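Local coordinates for lysine-sensitive aspartokinase 3 (Escherichia coli, PDB 2J0W), which catalyses the ATP-dependent phosphorylation of L-aspartate to 4-phospho-L-aspartate, an early step of lysine biosynthesis that lysine itself inhibits allosterically, at residues A[89-94]-A[119-124]; A[252-257]-A[426-431]; A[339-344]-A[350-355]. All coordinates share one frame; numbering follows the deposited sequence.

The three contacts sample an allosteric enzyme from substrate to regulatory interface. Contact 1, in the kinase part, carries Glu119, which holds the bound aspartate. Contact 2 ties the kinase part to an ACT domain and grips ADP through Lys257, while contact 3 is an ACT hairpin at the dimer interface that includes two residues of the lysine inhibitor site. Contacts 2 and 3 have centres 12 Å apart and meet directly, Cys428 CB lying 3.6 Å from Leu341 CD1. Contact 1 stands apart, its centre 36 Å from that of contact 2 and 40 Å from that of contact 3, on the opposite side of the chain's centre from both.

Contact 1 of 3, residues A[89-94]-A[119-124]; sequences ERLLEN and ELMSTL. With ASP (aspartic acid), chain B.
Leu91 and Leu92 of helix 82-102 meet Met121 and Leu124 of helix 108-131 in a small apolar seam that buries 211 Å² over both sides. Residues 119-124 divide their work between this seam and the substrate pocket. Glu119 is turned to the pocket, where its OE2 accepts a hydrogen bond from the amino N of the bound aspartate at 3.0 Å; the backbone N of Ala40 adds a weak bond to the same oxygen. One residue on, Leu120 directs its CB toward the neighbouring helix and also packs on Trp139 and Arg143.

Met121 carries most of this helix's share, touching both Leu91 and Leu92, and its CA lies 7.5 Å from that of Leu91. The Met121 and Leu91 side chains slide past each other in opposite directions, bringing Met121 CG to 3.4 Å from Leu91 CD1. A bend about the CG-SD bond (chi3 92°) swings the terminal methyl out to Leu92, with Met121 CE 3.4 Å from Leu92 CD2 and the two side chains crossing at about a right angle. Helices 82-102 and 108-131 form an antiparallel helical hairpin in the amino acid kinase domain, in the helical section that follows strand 33-38 and precedes strand 137-139; the local axes run at 169° and approach to 10.8 Å. Helix 57-75 closes over the same seam, with Ile67 against Leu92 and Gln71 against Met121.

Ser122 belongs to the side of the helix turned from the seam, its OG hydrogen-bonded with Ser39 O. Thr123 likewise looks elsewhere, receiving a hydrogen bond on OG1 from Trp139 NE1. At Leu124 the chain returns to the seam: its CD1 approaches Leu91 CD1 at 4.0 Å, leaving that leucine methyl in touch with both Met121 and Leu124.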
loop_
_atom_site.group_PDB
_atom_site.type_symbol
_atom_site.label_atom_id
_atom_site.label_comp_id
_atom_site.label_asym_id
_atom_site.label_seq_id
_atom_site.Cartn_x
_atom_site.Cartn_y
_atom_site.Cartn_z
ATOM N N GLU A 89 -3.898 -36.002 38.376
ATOM C CA GLU A 89 -5.236 -36.583 38.350
ATOM C C GLU A 89 -6.308 -35.501 38.416
ATOM O O GLU A 89 -7.341 -35.598 37.747
ATOM C CB GLU A 89 -5.423 -37.552 39.514
ATOM C CG GLU A 89 -4.650 -38.857 39.398
ATOM C CD GLU A 89 -5.058 -39.686 38.200
ATOM O OE1 GLU A 89 -6.247 -39.648 37.809
ATOM O OE2 GLU A 89 -4.185 -40.395 37.661
ATOM N N ARG A 90 -6.074 -34.475 39.231
ATOM C CA ARG A 90 -7.035 -33.382 39.335
ATOM C C ARG A 90 -7.075 -32.704 37.985
ATOM O O ARG A 90 -8.127 -32.634 37.347
ATOM C CB ARG A 90 -6.616 -32.382 40.421
ATOM C CG ARG A 90 -7.234 -32.648 41.801
ATOM C CD ARG A 90 -7.328 -34.155 42.123
ATOM N NE ARG A 90 -8.366 -34.832 41.335
ATOM C CZ ARG A 90 -8.456 -36.149 41.168
ATOM N NH1 ARG A 90 -7.566 -36.955 41.733
ATOM N NH2 ARG A 90 -9.433 -36.662 40.430
ATOM N N LEU A 91 -5.914 -32.231 37.541
ATOM C CA LEU A 91 -5.812 -31.562 36.251
ATOM C C LEU A 91 -6.493 -32.426 35.191
ATOM O O LEU A 91 -7.396 -31.964 34.482
ATOM C CB LEU A 91 -4.340 -31.312 35.902
ATOM C CG LEU A 91 -3.584 -30.504 36.965
ATOM C CD1 LEU A 91 -2.163 -30.275 36.517
ATOM C CD2 LEU A 91 -4.274 -29.169 37.210
ATOM N N LEU A 92 -6.083 -33.689 35.099
ATOM C CA LEU A 92 -6.693 -34.578 34.122
ATOM C C LEU A 92 -8.190 -34.646 34.331
ATOM O O LEU A 92 -8.958 -34.529 33.380
ATOM C CB LEU A 92 -6.092 -35.976 34.206
ATOM C CG LEU A 92 -4.691 -36.065 33.607
ATOM C CD1 LEU A 92 -4.251 -37.506 33.609
ATOM C CD2 LEU A 92 -4.694 -35.506 32.183
ATOM N N GLU A 93 -8.611 -34.815 35.575
ATOM C CA GLU A 93 -10.032 -34.887 35.861
ATOM C C GLU A 93 -10.717 -33.589 35.447
ATOM O O GLU A 93 -11.789 -33.612 34.834
ATOM C CB GLU A 93 -10.271 -35.154 37.353
ATOM C CG GLU A 93 -11.749 -35.260 37.742
ATOM C CD GLU A 93 -12.487 -36.377 37.006
ATOM O OE1 GLU A 93 -12.005 -37.530 37.051
ATOM O OE2 GLU A 93 -13.547 -36.107 36.391
ATOM N N ASN A 94 -10.103 -32.452 35.760
ATOM C CA ASN A 94 -10.728 -31.182 35.411
ATOM C C ASN A 94 -10.789 -31.029 33.905
ATOM O O ASN A 94 -11.792 -30.567 33.353
ATOM C CB ASN A 94 -9.970 -30.009 36.021
ATOM C CG ASN A 94 -10.790 -28.731 36.014
ATOM O OD1 ASN A 94 -10.431 -27.747 35.360
ATOM N ND2 ASN A 94 -11.910 -28.744 36.739
ATOM N N GLU A 119 0.585 -26.346 29.870
ATOM C CA GLU A 119 1.775 -25.790 30.505
ATOM C C GLU A 119 1.712 -25.965 32.028
ATOM O O GLU A 119 2.731 -25.914 32.706
ATOM C CB GLU A 119 1.957 -24.310 30.154
ATOM C CG GLU A 119 1.020 -23.749 29.083
ATOM C CD GLU A 119 1.182 -24.376 27.716
ATOM O OE1 GLU A 119 0.216 -24.998 27.241
ATOM O OE2 GLU A 119 2.263 -24.244 27.111
ATOM N N LEU A 120 0.526 -26.170 32.584
ATOM C CA LEU A 120 0.464 -26.392 34.023
ATOM C C LEU A 120 1.068 -27.763 34.336
ATOM O O LEU A 120 1.932 -27.885 35.205
ATOM C CB LEU A 120 -0.978 -26.311 34.540
ATOM C CG LEU A 120 -1.495 -24.871 34.717
ATOM C CD1 LEU A 120 -2.951 -24.865 35.128
ATOM C CD2 LEU A 120 -0.657 -24.158 35.765
ATOM N N MET A 121 0.636 -28.793 33.615
ATOM C CA MET A 121 1.166 -30.133 33.857
ATOM C C MET A 121 2.656 -30.234 33.550
ATOM O O MET A 121 3.394 -30.840 34.307
ATOM C CB MET A 121 0.392 -31.185 33.045
ATOM C CG MET A 121 -1.033 -31.380 33.532
ATOM S SD MET A 121 -2.060 -32.226 32.335
ATOM C CE MET A 121 -1.832 -33.877 32.845
ATOM N N SER A 122 3.107 -29.634 32.457
ATOM C CA SER A 122 4.525 -29.705 32.117
ATOM C C SER A 122 5.420 -29.055 33.177
ATOM O O SER A 122 6.399 -29.655 33.587
ATOM C CB SER A 122 4.789 -29.068 30.748
ATOM O OG SER A 122 4.603 -27.663 30.784
ATOM N N THR A 123 5.095 -27.845 33.630
ATOM C CA THR A 123 5.929 -27.191 34.642
ATOM C C THR A 123 5.920 -27.922 35.983
ATOM O O THR A 123 6.897 -27.863 36.719
ATOM C CB THR A 123 5.516 -25.724 34.903
ATOM O OG1 THR A 123 4.127 -25.667 35.231
ATOM C CG2 THR A 123 5.789 -24.874 33.694
ATOM N N LEU A 124 4.823 -28.597 36.315
ATOM C CA LEU A 124 4.766 -29.334 37.575
ATOM C C LEU A 124 5.740 -30.498 37.543
ATOM O O LEU A 124 6.426 -30.777 38.524
ATOM C CB LEU A 124 3.371 -29.880 37.830
ATOM C CG LEU A 124 2.396 -28.897 38.459
ATOM C CD1 LEU A 124 1.086 -29.597 38.773
ATOM C CD2 LEU A 124 3.013 -28.338 39.722
HETATM N N ASP B . 1.826 -24.339 24.139
HETATM C CA ASP B . 1.402 -23.330 23.172
HETATM C C ASP B . 1.320 -24.035 21.801
HETATM O O ASP B . 1.435 -25.285 21.769
HETATM C CB ASP B . 2.398 -22.130 23.198
HETATM C CG ASP B . 3.831 -22.394 22.686
HETATM O OD1 ASP B . 4.117 -23.559 22.266
HETATM O OD2 ASP B . 4.686 -21.436 22.703
HETATM O OXT ASP B . 1.176 -23.316 20.753
#

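Contact 2 of 3, residues A[252-257]-A[426-431]; sequences ATFGAK and NLCFLV. With ADP (adenosine-5'-diphosphate), chain D.
Phe254 lays the face of its ring against the sulfur of Cys428, the central interaction between residues 252-257 and strand 426-432. This is a sulfur-aromatic contact of textbook form: Cys428 SG lies 4.0 Å from the Phe254 ring centroid and only 8° off the ring normal. On the opposite face Thr253 CG2 sits toward the rim. Leu388 and Ala390 of strand 386-393 pack against both Phe254 and Cys428, so the ring is set into an ACT-domain sheet.

A second kind of contact is amide against ring. Asn426 ND2 comes obliquely to Phe254 CE1, 3.4 Å away, with the amide plane turned 73° from the ring plane. Its polar commitments lie elsewhere, to Glu250 OE1 and to Ser345 OG of the second subunit. With an alanine here in place of Phe254, a gap would probably open beneath Cys428 SG and beside the Asn426 amide, weakening the join between kinase and ACT parts.

Hydrogen bonds shape the chain that leads from this ring to the nucleotide. After helix 245-253, Gly255 N bonds to Ala252 O at 3.0 Å, and Gly255 adopts backbone angles that call for glycine. Ala256 then centres an inverse gamma turn closed by Lys257 N and Gly255 O, 2.7 Å apart.

Charge governs the far end. The Lys257 side chain runs extended until its last torsion, where a bend (chi4 -68°) presents NZ to the alpha phosphate of ADP: NZ to O1A is 2.9 Å, and a weak bond reaches O2A. The chemistry implies a division of labour, in which an apolar ring fastens the segment to the regulatory sheet while, three residues later, an ammonium group grips the nucleotide.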
loop_
_atom_site.group_PDB
_atom_site.type_symbol
_atom_site.label_atom_id
_atom_site.label_comp_id
_atom_site.label_asym_id
_atom_site.label_seq_id
_atom_site.Cartn_x
_atom_site.Cartn_y
_atom_site.Cartn_z
ATOM N N ALA A 252 10.296 -13.082 11.879
ATOM C CA ALA A 252 9.239 -13.728 12.635
ATOM C C ALA A 252 7.896 -13.278 12.082
ATOM O O ALA A 252 7.048 -14.100 11.732
ATOM C CB ALA A 252 9.351 -13.374 14.117
ATOM N N THR A 253 7.732 -11.965 11.971
ATOM C CA THR A 253 6.492 -11.396 11.488
ATOM C C THR A 253 6.025 -11.957 10.161
ATOM O O THR A 253 4.823 -12.113 9.942
ATOM C CB THR A 253 6.601 -9.873 11.363
ATOM O OG1 THR A 253 6.926 -9.314 12.642
ATOM C CG2 THR A 253 5.275 -9.281 10.889
ATOM N N PHE A 254 6.960 -12.276 9.277
ATOM C CA PHE A 254 6.579 -12.796 7.972
ATOM C C PHE A 254 6.628 -14.301 7.804
ATOM O O PHE A 254 6.514 -14.804 6.683
ATOM C CB PHE A 254 7.400 -12.118 6.881
ATOM C CG PHE A 254 7.166 -10.634 6.799
ATOM C CD1 PHE A 254 8.232 -9.740 6.834
ATOM C CD2 PHE A 254 5.875 -10.125 6.731
ATOM C CE1 PHE A 254 8.011 -8.360 6.806
ATOM C CE2 PHE A 254 5.645 -8.746 6.704
ATOM C CZ PHE A 254 6.717 -7.865 6.742
ATOM N N GLY A 255 6.791 -15.038 8.898
ATOM C CA GLY A 255 6.801 -16.480 8.758
ATOM C C GLY A 255 7.852 -17.271 9.502
ATOM O O GLY A 255 7.791 -18.500 9.484
ATOM N N ALA A 256 8.805 -16.600 10.148
ATOM C CA ALA A 256 9.855 -17.302 10.885
ATOM C C ALA A 256 9.315 -17.877 12.202
ATOM O O ALA A 256 9.630 -17.390 13.298
ATOM C CB ALA A 256 11.013 -16.363 11.160
ATOM N N LYS A 257 8.510 -18.931 12.076
ATOM C CA LYS A 257 7.875 -19.608 13.207
ATOM C C LYS A 257 8.754 -19.760 14.463
ATOM O O LYS A 257 8.251 -19.647 15.583
ATOM C CB LYS A 257 7.367 -20.982 12.732
ATOM C CG LYS A 257 6.567 -21.795 13.741
ATOM C CD LYS A 257 6.102 -23.095 13.081
ATOM C CE LYS A 257 5.010 -23.812 13.880
ATOM N NZ LYS A 257 5.489 -24.355 15.175
ATOM N N ASN A 426 12.764 -5.297 4.052
ATOM C CA ASN A 426 12.062 -6.385 3.373
ATOM C C ASN A 426 11.349 -6.083 2.062
ATOM O O ASN A 426 11.025 -4.937 1.744
ATOM C CB ASN A 426 11.018 -6.978 4.308
ATOM C CG ASN A 426 9.719 -6.201 4.270
ATOM O OD1 ASN A 426 9.049 -6.141 3.229
ATOM N ND2 ASN A 426 9.360 -5.585 5.394
ATOM N N LEU A 427 11.064 -7.165 1.345
ATOM C CA LEU A 427 10.344 -7.124 0.087
ATOM C C LEU A 427 9.460 -8.364 0.088
ATOM O O LEU A 427 9.964 -9.488 0.034
ATOM C CB LEU A 427 11.310 -7.187 -1.091
ATOM C CG LEU A 427 10.652 -7.069 -2.468
ATOM C CD1 LEU A 427 11.692 -6.603 -3.461
ATOM C CD2 LEU A 427 10.031 -8.395 -2.904
ATOM N N CYS A 428 8.148 -8.176 0.152
ATOM C CA CYS A 428 7.256 -9.328 0.177
ATOM C C CYS A 428 6.390 -9.434 -1.051
ATOM O O CYS A 428 6.251 -8.488 -1.821
ATOM C CB CYS A 428 6.344 -9.261 1.394
ATOM S SG CYS A 428 7.195 -8.725 2.861
ATOM N N PHE A 429 5.800 -10.604 -1.221
ATOM C CA PHE A 429 4.902 -10.827 -2.327
ATOM C C PHE A 429 4.114 -12.116 -2.145
ATOM O O PHE A 429 4.518 -13.006 -1.400
ATOM C CB PHE A 429 5.669 -10.818 -3.646
ATOM C CG PHE A 429 6.713 -11.876 -3.757
ATOM C CD1 PHE A 429 6.435 -13.079 -4.397
ATOM C CD2 PHE A 429 7.992 -11.656 -3.269
ATOM C CE1 PHE A 429 7.429 -14.054 -4.557
ATOM C CE2 PHE A 429 8.993 -12.620 -3.421
ATOM C CZ PHE A 429 8.712 -13.819 -4.067
ATOM N N LEU A 430 2.968 -12.190 -2.807
ATOM C CA LEU A 430 2.116 -13.357 -2.721
ATOM C C LEU A 430 2.288 -14.238 -3.945
ATOM O O LEU A 430 2.742 -13.784 -4.998
ATOM C CB LEU A 430 0.640 -12.937 -2.592
ATOM C CG LEU A 430 0.262 -12.054 -1.389
ATOM C CD1 LEU A 430 -1.259 -11.892 -1.324
ATOM C CD2 LEU A 430 0.780 -12.675 -0.091
ATOM N N VAL A 431 1.936 -15.509 -3.780
ATOM C CA VAL A 431 1.982 -16.509 -4.844
ATOM C C VAL A 431 0.979 -17.582 -4.433
ATOM O O VAL A 431 0.756 -17.804 -3.244
ATOM C CB VAL A 431 3.386 -17.158 -4.993
ATOM C CG1 VAL A 431 4.430 -16.088 -5.258
ATOM C CG2 VAL A 431 3.747 -17.944 -3.747
HETATM P PB ADP D . 9.189 -24.489 19.832
HETATM O O1B ADP D . 10.580 -24.703 20.294
HETATM O O2B ADP D . 8.202 -25.364 20.566
HETATM O O3B ADP D . 8.773 -22.984 19.938
HETATM P PA ADP D . 8.366 -24.453 17.043
HETATM O O1A ADP D . 7.911 -25.605 16.226
HETATM O O2A ADP D . 7.303 -23.505 17.498
HETATM O O3A ADP D . 9.159 -24.956 18.308
HETATM O "O5'" ADP D . 9.445 -23.764 16.061
HETATM C "C5'" ADP D . 10.751 -24.266 15.635
HETATM C "C4'" ADP D . 10.668 -24.485 14.135
HETATM O "O4'" ADP D . 10.343 -23.333 13.302
HETATM C "C3'" ADP D . 11.861 -25.068 13.423
HETATM O "O3'" ADP D . 11.901 -26.433 13.897
HETATM C "C2'" ADP D . 11.449 -24.877 11.979
HETATM O "O2'" ADP D . 10.582 -25.910 11.544
HETATM C "C1'" ADP D . 10.746 -23.568 11.964
HETATM N N9 ADP D . 11.494 -22.407 11.282
HETATM C C8 ADP D . 10.879 -21.636 10.360
HETATM N N7 ADP D . 11.620 -20.677 9.844
HETATM C C5 ADP D . 12.793 -20.823 10.477
HETATM C C6 ADP D . 14.020 -20.074 10.341
HETATM N N6 ADP D . 14.176 -19.068 9.552
HETATM N N1 ADP D . 15.070 -20.517 11.168
HETATM C C2 ADP D . 14.944 -21.607 12.047
HETATM N N3 ADP D . 13.785 -22.314 12.169
HETATM C C4 ADP D . 12.761 -21.900 11.383
#

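Contact 3 of 3, residues A[339-344]-A[350-355]; sequences VDLITT and ALTLDT
A beta hairpin of the ACT region, strands 341-345 and 348-353, brings Thr343 and Ile342 opposite Ala350 and Leu351 in antiparallel register, the local strand directions 165° apart. Val339 and Asp340, on the way into it, belong to the site that binds the inhibitor lysine between the two subunits. The strand also faces its counterpart across the dimer: Ile342 N is hydrogen-bonded to Thr344 OG1 of the second subunit.

Thr343 and Ala350 form a hydrogen-bonded pair. Ala350 N reaches Thr343 O at 2.7 Å, almost in line with the carbonyl bond, whereas Thr343 N meets Ala350 O at 3.1 Å from a position tilted 17° out of the carbonyl plane. Farther along, Thr352 N donates to Leu341 O over 2.9 Å.

The two faces of the hairpin differ in company. Leu341 and Thr352 turn to the face that packs on strands 417-420 and 426-432, and touch through their CB atoms at 3.6 Å. On the other face Ile342 and Leu351, a non-hydrogen-bonded pair, lie side by side, pointing the same way, with Ile342 CD1 3.4 Å from Leu351 CD2.

Asp340 OD2 forms a salt bridge with Arg305, whose positive charge would be expected to ease the proximity of Asp354, its OD2 5.1 Å from Asp340 OD2; Asp354 OD1 is hydrogen-bonded to Gln308 NE2. Val339 divides its two methyls: CG1, anti to the backbone N (chi1 179°), rests 3.5 Å from Thr352 O, while CG2 presses against Leu353 CD2 at 3.3 Å.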
loop_
_atom_site.group_PDB
_atom_site.type_symbol
_atom_site.label_atom_id
_atom_site.label_comp_id
_atom_site.label_asym_id
_atom_site.label_seq_id
_atom_site.Cartn_x
_atom_site.Cartn_y
_atom_site.Cartn_z
ATOM N N VAL A 339 -3.308 -5.221 9.519
ATOM C CA VAL A 339 -2.711 -5.635 8.246
ATOM C C VAL A 339 -1.245 -5.219 8.164
ATOM O O VAL A 339 -0.915 -4.037 8.323
ATOM C CB VAL A 339 -3.450 -5.002 7.050
ATOM C CG1 VAL A 339 -2.799 -5.434 5.744
ATOM C CG2 VAL A 339 -4.908 -5.407 7.084
ATOM N N ASP A 340 -0.374 -6.194 7.911
ATOM C CA ASP A 340 1.060 -5.950 7.795
ATOM C C ASP A 340 1.400 -5.460 6.394
ATOM O O ASP A 340 2.347 -4.701 6.214
ATOM C CB ASP A 340 1.873 -7.236 8.015
ATOM C CG ASP A 340 1.608 -7.900 9.352
ATOM O OD1 ASP A 340 1.780 -7.251 10.407
ATOM O OD2 ASP A 340 1.248 -9.094 9.340
ATOM N N LEU A 341 0.640 -5.910 5.403
ATOM C CA LEU A 341 0.929 -5.548 4.026
ATOM C C LEU A 341 -0.248 -5.016 3.200
ATOM O O LEU A 341 -1.232 -5.722 2.977
ATOM C CB LEU A 341 1.557 -6.758 3.308
ATOM C CG LEU A 341 2.920 -7.249 3.820
ATOM C CD1 LEU A 341 3.304 -8.552 3.139
ATOM C CD2 LEU A 341 3.973 -6.195 3.555
ATOM N N ILE A 342 -0.123 -3.767 2.742
ATOM C CA ILE A 342 -1.142 -3.124 1.916
ATOM C C ILE A 342 -0.526 -2.589 0.625
ATOM O O ILE A 342 0.634 -2.154 0.608
ATOM C CB ILE A 342 -1.811 -1.927 2.633
ATOM C CG1 ILE A 342 -2.526 -2.399 3.892
ATOM C CG2 ILE A 342 -2.805 -1.259 1.703
ATOM C CD1 ILE A 342 -3.378 -1.332 4.533
ATOM N N THR A 343 -1.316 -2.627 -0.446
ATOM C CA THR A 343 -0.904 -2.144 -1.758
ATOM C C THR A 343 -2.113 -1.439 -2.388
ATOM O O THR A 343 -3.223 -1.972 -2.344
ATOM C CB THR A 343 -0.422 -3.323 -2.659
ATOM O OG1 THR A 343 0.943 -3.097 -3.035
ATOM C CG2 THR A 343 -1.268 -3.449 -3.918
ATOM N N THR A 344 -1.909 -0.247 -2.956
ATOM C CA THR A 344 -3.019 0.496 -3.570
ATOM C C THR A 344 -2.800 0.916 -5.018
ATOM O O THR A 344 -1.707 0.810 -5.565
ATOM C CB THR A 344 -3.356 1.787 -2.782
ATOM O OG1 THR A 344 -2.241 2.686 -2.824
ATOM C CG2 THR A 344 -3.674 1.469 -1.341
ATOM N N ALA A 350 -5.596 -3.269 -2.003
ATOM C CA ALA A 350 -5.462 -4.713 -1.770
ATOM C C ALA A 350 -4.828 -4.991 -0.419
ATOM O O ALA A 350 -3.667 -4.645 -0.172
ATOM C CB ALA A 350 -4.633 -5.366 -2.888
ATOM N N LEU A 351 -5.606 -5.631 0.449
ATOM C CA LEU A 351 -5.163 -5.956 1.800
ATOM C C LEU A 351 -4.664 -7.400 1.948
ATOM O O LEU A 351 -5.348 -8.343 1.536
ATOM C CB LEU A 351 -6.322 -5.698 2.765
ATOM C CG LEU A 351 -6.841 -4.260 2.813
ATOM C CD1 LEU A 351 -8.203 -4.231 3.463
ATOM C CD2 LEU A 351 -5.870 -3.395 3.588
ATOM N N THR A 352 -3.476 -7.559 2.539
ATOM C CA THR A 352 -2.868 -8.878 2.755
ATOM C C THR A 352 -3.168 -9.363 4.168
ATOM O O THR A 352 -2.561 -8.895 5.129
ATOM C CB THR A 352 -1.327 -8.832 2.566
ATOM O OG1 THR A 352 -1.008 -8.455 1.220
ATOM C CG2 THR A 352 -0.720 -10.194 2.853
ATOM N N LEU A 353 -4.089 -10.314 4.297
ATOM C CA LEU A 353 -4.481 -10.815 5.616
ATOM C C LEU A 353 -3.918 -12.158 6.074
ATOM O O LEU A 353 -4.113 -13.198 5.435
ATOM C CB LEU A 353 -6.004 -10.855 5.716
ATOM C CG LEU A 353 -6.672 -9.496 5.504
ATOM C CD1 LEU A 353 -8.162 -9.582 5.850
ATOM C CD2 LEU A 353 -5.968 -8.457 6.374
ATOM N N ASP A 354 -3.239 -12.117 7.215
ATOM C CA ASP A 354 -2.625 -13.296 7.815
ATOM C C ASP A 354 -3.628 -14.031 8.702
ATOM O O ASP A 354 -4.627 -13.453 9.128
ATOM C CB ASP A 354 -1.403 -12.859 8.633
ATOM C CG ASP A 354 -0.701 -14.015 9.301
ATOM O OD1 ASP A 354 -0.653 -15.116 8.698
ATOM O OD2 ASP A 354 -0.183 -13.820 10.425
ATOM N N THR A 355 -3.386 -15.310 8.967
ATOM C CA THR A 355 -4.295 -16.053 9.830
ATOM C C THR A 355 -4.217 -15.419 11.209
ATOM O O THR A 355 -3.282 -14.672 11.509
ATOM C CB THR A 355 -3.908 -17.528 9.941
ATOM O OG1 THR A 355 -2.550 -17.636 10.401
ATOM C CG2 THR A 355 -4.088 -18.227 8.581
#